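Local coordinates for CCMAN5 (Cellulosimicrobium cellulans, PDB 2XSG), which is a bacterial GH92-family glycoside hydrolase with alpha-mannosidase activity that binds calcium, used in generating mannose-6-phosphate on yeast-made human lysosomal enzymes, at residues V175-R180 / A212-W217; L315-A320 / T665-F670. All coordinates share one frame; numbering follows the deposited sequence.

Interaction 1. Residues V175-R180 / A212-W217; sequences VQVETR and ATVQTW
V177 and T216 meet methyl to methyl between two strands that face each other across a beta-sandwich interior. CG2 of V177 lies 3.6 Å from CG2 of T216, and the two side chains slide past one another in opposite directions instead of colliding end on. V177 and V214, by contrast, reach toward each other tip to tip; their CG1 methyls are modelled too close to be reliable, but CG2 of V177 to CG2 of V214, at 4.0 Å, is an ordinary van der Waals contact. The side chain of V177 thus spans two residues of the facing strand. On T216 the methyl stands anti to the carbonyl carbon, aimed at V177, while OG1 (chi1 62°) sits between backbone N and carbonyl carbon and is held by the carbonyl oxygen of A226 and by Q229. V175 extends the apolar row more loosely, its CG1 4.5 Å from CG2 of T216. At the other end the chemistry turns polar: a water lies 2.6 Å from OG1 of T179 and donates to O of A212 at 2.8 Å, bridging the strands where their side chains no longer touch.

The segments run nearly antiparallel, at 159°, yet their axes stay 8.6 Å apart, the spacing of layers packed through side chains. Strand 169-179 pairs with strands 185-195 and 228-231 in one antiparallel sheet, where V185 and L187 also touch V177. Strand 212-217 belongs to a second sheet, between strands 235-240 and 223-224, with A236 against V214.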
loop_
_atom_site.group_PDB
_atom_site.type_symbol
_atom_site.label_atom_id
_atom_site.label_comp_id
_atom_site.label_asym_id
_atom_site.label_seq_id
_atom_site.Cartn_x
_atom_site.Cartn_y
_atom_site.Cartn_z
ATOM N N VAL A 175 -17.905 25.214 0.684
ATOM C CA VAL A 175 -16.860 26.196 0.922
ATOM C C VAL A 175 -17.481 27.420 1.604
ATOM O O VAL A 175 -18.540 27.894 1.199
ATOM C CB VAL A 175 -16.073 26.528 -0.382
ATOM C CG1 VAL A 175 -17.023 27.071 -1.491
ATOM C CG2 VAL A 175 -14.898 27.500 -0.092
ATOM N N GLN A 176 -16.858 27.857 2.691
ATOM C CA GLN A 176 -17.213 29.095 3.356
ATOM C C GLN A 176 -15.971 29.979 3.317
ATOM O O GLN A 176 -14.869 29.524 3.653
ATOM C CB GLN A 176 -17.632 28.790 4.795
ATOM C CG GLN A 176 -18.065 30.001 5.622
ATOM C CD GLN A 176 -19.453 30.464 5.261
ATOM O OE1 GLN A 176 -20.411 29.692 5.313
ATOM N NE2 GLN A 176 -19.569 31.721 4.871
ATOM N N VAL A 177 -16.159 31.232 2.909
ATOM C CA VAL A 177 -15.095 32.228 2.859
ATOM C C VAL A 177 -15.105 33.192 4.057
ATOM O O VAL A 177 -16.160 33.685 4.445
ATOM C CB VAL A 177 -15.199 33.070 1.551
ATOM C CG1 VAL A 177 -14.072 34.063 1.463
ATOM C CG2 VAL A 177 -15.171 32.162 0.355
ATOM N N GLU A 178 -13.920 33.476 4.608
ATOM C CA GLU A 178 -13.727 34.489 5.669
ATOM C C GLU A 178 -12.580 35.403 5.278
ATOM O O GLU A 178 -11.502 34.923 4.934
ATOM C CB GLU A 178 -13.327 33.826 6.991
ATOM C CG GLU A 178 -14.464 33.317 7.845
ATOM C CD GLU A 178 -15.270 34.464 8.420
ATOM O OE1 GLU A 178 -14.685 35.272 9.192
ATOM O OE2 GLU A 178 -16.480 34.562 8.093
ATOM N N THR A 179 -12.793 36.717 5.348
ATOM C CA THR A 179 -11.705 37.670 5.175
ATOM C C THR A 179 -11.392 38.267 6.543
ATOM O O THR A 179 -12.278 38.794 7.202
ATOM C CB THR A 179 -12.062 38.789 4.169
ATOM O OG1 THR A 179 -12.397 38.203 2.909
ATOM C CG2 THR A 179 -10.890 39.743 3.991
ATOM N N ARG A 180 -10.141 38.153 6.969
ATOM C CA ARG A 180 -9.727 38.608 8.297
ATOM C C ARG A 180 -9.277 40.055 8.268
ATOM O O ARG A 180 -9.185 40.649 7.189
ATOM C CB ARG A 180 -8.619 37.704 8.844
ATOM C CG ARG A 180 -9.083 36.298 9.161
ATOM C CD ARG A 180 -8.989 35.382 7.930
ATOM N NE ARG A 180 -7.607 35.000 7.673
ATOM C CZ ARG A 180 -6.976 34.023 8.319
ATOM N NH1 ARG A 180 -7.614 33.319 9.249
ATOM N NH2 ARG A 180 -5.707 33.755 8.043
ATOM N N ALA A 212 -6.029 38.772 -0.095
ATOM C CA ALA A 212 -6.668 38.270 -1.305
ATOM C C ALA A 212 -8.135 38.655 -1.296
ATOM O O ALA A 212 -8.707 38.873 -0.232
ATOM C CB ALA A 212 -6.510 36.739 -1.400
ATOM N N THR A 213 -8.730 38.781 -2.482
ATOM C CA THR A 213 -10.177 38.862 -2.596
ATOM C C THR A 213 -10.639 37.521 -3.161
ATOM O O THR A 213 -9.829 36.723 -3.625
ATOM C CB THR A 213 -10.668 40.028 -3.496
ATOM O OG1 THR A 213 -10.078 39.917 -4.797
ATOM C CG2 THR A 213 -10.344 41.407 -2.859
ATOM N N VAL A 214 -11.936 37.273 -3.138
ATOM C CA VAL A 214 -12.410 35.922 -3.426
ATOM C C VAL A 214 -13.824 35.885 -4.017
ATOM O O VAL A 214 -14.691 36.701 -3.676
ATOM C CB VAL A 214 -12.260 35.023 -2.150
ATOM C CG1 VAL A 214 -12.965 35.654 -0.973
ATOM C CG2 VAL A 214 -12.703 33.563 -2.395
ATOM N N GLN A 215 -14.015 34.964 -4.955
ATOM C CA GLN A 215 -15.309 34.656 -5.519
ATOM C C GLN A 215 -15.509 33.152 -5.452
ATOM O O GLN A 215 -14.534 32.386 -5.453
ATOM C CB GLN A 215 -15.375 35.118 -6.963
ATOM C CG GLN A 215 -15.407 36.632 -7.091
ATOM C CD GLN A 215 -15.690 37.083 -8.503
ATOM O OE1 GLN A 215 -14.983 36.714 -9.447
ATOM N NE2 GLN A 215 -16.736 37.891 -8.661
ATOM N N THR A 216 -16.765 32.725 -5.384
ATOM C CA THR A 216 -17.061 31.301 -5.284
ATOM C C THR A 216 -17.962 30.883 -6.414
ATOM O O THR A 216 -18.535 31.734 -7.088
ATOM C CB THR A 216 -17.745 30.958 -3.963
ATOM O OG1 THR A 216 -19.004 31.643 -3.892
ATOM C CG2 THR A 216 -16.851 31.355 -2.777
ATOM N N TRP A 217 -18.070 29.580 -6.620
ATOM C CA TRP A 217 -19.062 29.015 -7.537
ATOM C C TRP A 217 -19.774 27.798 -6.943
ATOM O O TRP A 217 -19.218 27.093 -6.107
ATOM C CB TRP A 217 -18.437 28.657 -8.887
ATOM C CG TRP A 217 -17.644 27.386 -8.890
ATOM C CD1 TRP A 217 -18.137 26.116 -8.915
ATOM C CD2 TRP A 217 -16.216 27.260 -8.887
ATOM N NE1 TRP A 217 -17.108 25.205 -8.920
ATOM C CE2 TRP A 217 -15.919 25.877 -8.906
ATOM C CE3 TRP A 217 -15.158 28.181 -8.884
ATOM C CZ2 TRP A 217 -14.611 25.387 -8.925
ATOM C CZ3 TRP A 217 -13.844 27.693 -8.889
ATOM C CH2 TRP A 217 -13.588 26.308 -8.916
HETATM O O HOH W 1 -11.221 39.300 0.909
#

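Interaction 2. Residues L315-A320 / T665-F670; sequences LYRMFA and TMSTMF
M318 and T668 pack against each other where two helices of the GH92 catalytic domain, a member of the six-hairpin clan and so probably of the (alpha/alpha)6-barrel type, come close together. The end of helix 306-318 meets the first turns of helix 665-675, with CA of M318 5.2 Å from CA of T668, a close approach made where the small residues S667 and T668 face the other helix.

From its CB, 3.6 Å from OG1 of T668, the M318 side chain leaves extended, with CG anti to the backbone N (chi1 175°). CG comes closer to the same hydroxyl oxygen, at 3.4 Å. SD then passes on to the methyl CG2 of T668, and a bend at chi3 (-27°) turns CE in toward the backbone of helix 665-675, 3.8 Å from CA of T668. The two side chains cross at about a right angle, the CB-CG stem lying against OG1 and the thioether end against CG2. With an alanine here, the methyl of T668 would probably lose its thioether cover, and a gap would be likely to open toward I366 and V671, which M318 also touches. OG1 of T668 bonds to O of G664, four residues back, just ahead of the helix.

One residue earlier in each helix, S667 lies against the aliphatic base of R317, whose guanidinium leads away to the carbonyl oxygens of M27 and V17. OG of S667, bonded to N661 and H314, rests 3.1 Å from CB of R317 and 3.4 Å from its CG.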
loop_
_atom_site.group_PDB
_atom_site.type_symbol
_atom_site.label_atom_id
_atom_site.label_comp_id
_atom_site.label_asym_id
_atom_site.label_seq_id
_atom_site.Cartn_x
_atom_site.Cartn_y
_atom_site.Cartn_z
ATOM N N LEU A 315 11.228 1.499 1.219
ATOM C CA LEU A 315 10.987 1.744 2.640
ATOM C C LEU A 315 10.084 2.987 2.803
ATOM O O LEU A 315 9.115 2.981 3.598
ATOM C CB LEU A 315 12.296 1.901 3.422
ATOM C CG LEU A 315 12.252 1.877 4.954
ATOM C CD1 LEU A 315 11.751 0.527 5.507
ATOM C CD2 LEU A 315 13.611 2.217 5.562
ATOM N N TYR A 316 10.382 4.041 2.040
ATOM C CA TYR A 316 9.538 5.243 2.032
ATOM C C TYR A 316 8.067 4.881 1.720
ATOM O O TYR A 316 7.162 5.300 2.412
ATOM C CB TYR A 316 10.114 6.281 1.063
ATOM C CG TYR A 316 9.179 7.399 0.649
ATOM C CD1 TYR A 316 9.030 8.550 1.434
ATOM C CD2 TYR A 316 8.458 7.318 -0.537
ATOM C CE1 TYR A 316 8.160 9.588 1.042
ATOM C CE2 TYR A 316 7.594 8.339 -0.929
ATOM C CZ TYR A 316 7.451 9.471 -0.141
ATOM O OH TYR A 316 6.597 10.485 -0.540
ATOM N N ARG A 317 7.862 4.065 0.694
ATOM C CA ARG A 317 6.525 3.644 0.272
ATOM C C ARG A 317 5.813 2.776 1.321
ATOM O O ARG A 317 4.582 2.761 1.380
ATOM C CB ARG A 317 6.611 2.869 -1.041
ATOM C CG ARG A 317 7.111 3.649 -2.251
ATOM C CD ARG A 317 6.183 4.794 -2.579
ATOM N NE ARG A 317 6.499 5.392 -3.868
ATOM C CZ ARG A 317 6.109 6.603 -4.262
ATOM N NH1 ARG A 317 5.379 7.376 -3.465
ATOM N NH2 ARG A 317 6.460 7.043 -5.460
ATOM N N MET A 318 6.584 2.049 2.129
ATOM C CA MET A 318 6.025 1.214 3.199
ATOM C C MET A 318 5.326 2.006 4.318
ATOM O O MET A 318 4.415 1.486 4.965
ATOM C CB MET A 318 7.096 0.284 3.788
ATOM C CG MET A 318 6.607 -0.541 4.990
ATOM S SD MET A 318 7.942 -1.542 5.707
ATOM C CE MET A 318 8.908 -1.725 4.269
ATOM N N PHE A 319 5.740 3.258 4.517
ATOM C CA PHE A 319 5.143 4.141 5.525
ATOM C C PHE A 319 4.163 5.160 4.896
ATOM O O PHE A 319 4.376 6.370 4.985
ATOM C CB PHE A 319 6.256 4.874 6.317
ATOM C CG PHE A 319 7.050 3.972 7.237
ATOM C CD1 PHE A 319 6.701 3.844 8.583
ATOM C CD2 PHE A 319 8.143 3.261 6.766
ATOM C CE1 PHE A 319 7.438 3.006 9.455
ATOM C CE2 PHE A 319 8.886 2.413 7.611
ATOM C CZ PHE A 319 8.537 2.285 8.952
ATOM N N ALA A 320 3.110 4.661 4.252
ATOM C CA ALA A 320 2.071 5.515 3.664
ATOM C C ALA A 320 0.670 5.185 4.184
ATOM O O ALA A 320 -0.056 6.080 4.606
ATOM C CB ALA A 320 2.093 5.424 2.166
ATOM N N THR A 665 2.129 -2.384 -0.666
ATOM C CA THR A 665 2.410 -3.826 -0.504
ATOM C C THR A 665 3.639 -4.293 -1.292
ATOM O O THR A 665 4.540 -4.934 -0.737
ATOM C CB THR A 665 1.215 -4.716 -0.884
ATOM O OG1 THR A 665 0.070 -4.296 -0.142
ATOM C CG2 THR A 665 1.525 -6.211 -0.566
ATOM N N MET A 666 3.668 -4.003 -2.589
ATOM C CA MET A 666 4.802 -4.438 -3.403
ATOM C C MET A 666 6.121 -3.855 -2.848
ATOM O O MET A 666 7.115 -4.585 -2.728
ATOM C CB MET A 666 4.578 -4.149 -4.890
ATOM C CG MET A 666 3.437 -4.981 -5.520
ATOM S SD MET A 666 3.530 -6.748 -5.060
ATOM C CE MET A 666 2.386 -7.457 -6.254
ATOM N N SER A 667 6.104 -2.577 -2.456
ATOM C CA SER A 667 7.264 -1.931 -1.798
ATOM C C SER A 667 7.685 -2.634 -0.508
ATOM O O SER A 667 8.881 -2.849 -0.278
ATOM C CB SER A 667 6.980 -0.463 -1.479
ATOM O OG SER A 667 6.740 0.284 -2.658
ATOM N N THR A 668 6.694 -2.963 0.332
ATOM C CA THR A 668 6.921 -3.654 1.596
ATOM C C THR A 668 7.509 -5.055 1.390
ATOM O O THR A 668 8.408 -5.457 2.110
ATOM C CB THR A 668 5.631 -3.735 2.424
ATOM O OG1 THR A 668 5.086 -2.425 2.581
ATOM C CG2 THR A 668 5.907 -4.295 3.792
ATOM N N MET A 669 7.019 -5.789 0.392
ATOM C CA MET A 669 7.652 -7.066 0.038
ATOM C C MET A 669 9.101 -6.911 -0.422
ATOM O O MET A 669 9.942 -7.771 -0.147
ATOM C CB MET A 669 6.820 -7.831 -0.991
ATOM C CG MET A 669 5.388 -8.093 -0.553
ATOM S SD MET A 669 5.174 -8.921 1.054
ATOM C CE MET A 669 4.729 -7.584 2.154
ATOM N N PHE A 670 9.405 -5.823 -1.119
ATOM C CA PHE A 670 10.796 -5.564 -1.507
ATOM C C PHE A 670 11.676 -5.371 -0.273
ATOM O O PHE A 670 12.764 -5.942 -0.180
ATOM C CB PHE A 670 10.913 -4.341 -2.419
ATOM C CG PHE A 670 12.319 -4.087 -2.902
ATOM C CD1 PHE A 670 13.246 -3.439 -2.080
ATOM C CD2 PHE A 670 12.720 -4.506 -4.165
ATOM C CE1 PHE A 670 14.553 -3.230 -2.520
ATOM C CE2 PHE A 670 14.036 -4.295 -4.607
ATOM C CZ PHE A 670 14.939 -3.648 -3.791
#

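Interaction 1 joins strands of separate sheets in the N-terminal region, its centre about 37 Å from the centre of the chain; interaction 2 joins two helices of the catalytic region, about 7 Å from it. Their nearest atoms are about 26 Å apart. The first, linking segments 32 residues apart, is largely buried but grades outward through partly exposed V214 to exposed T179 at the water; all four touching residues of the second, whose segments are 345 residues apart, are buried. Methyl-to-methyl packing dominates interaction 1, whereas in interaction 2 the stems of M318 and R317 lie against hydroxyl oxygens of T668 and S667, each already bonded outside the contact. The side chain of S667 is about 12 Å from the bound calcium ion.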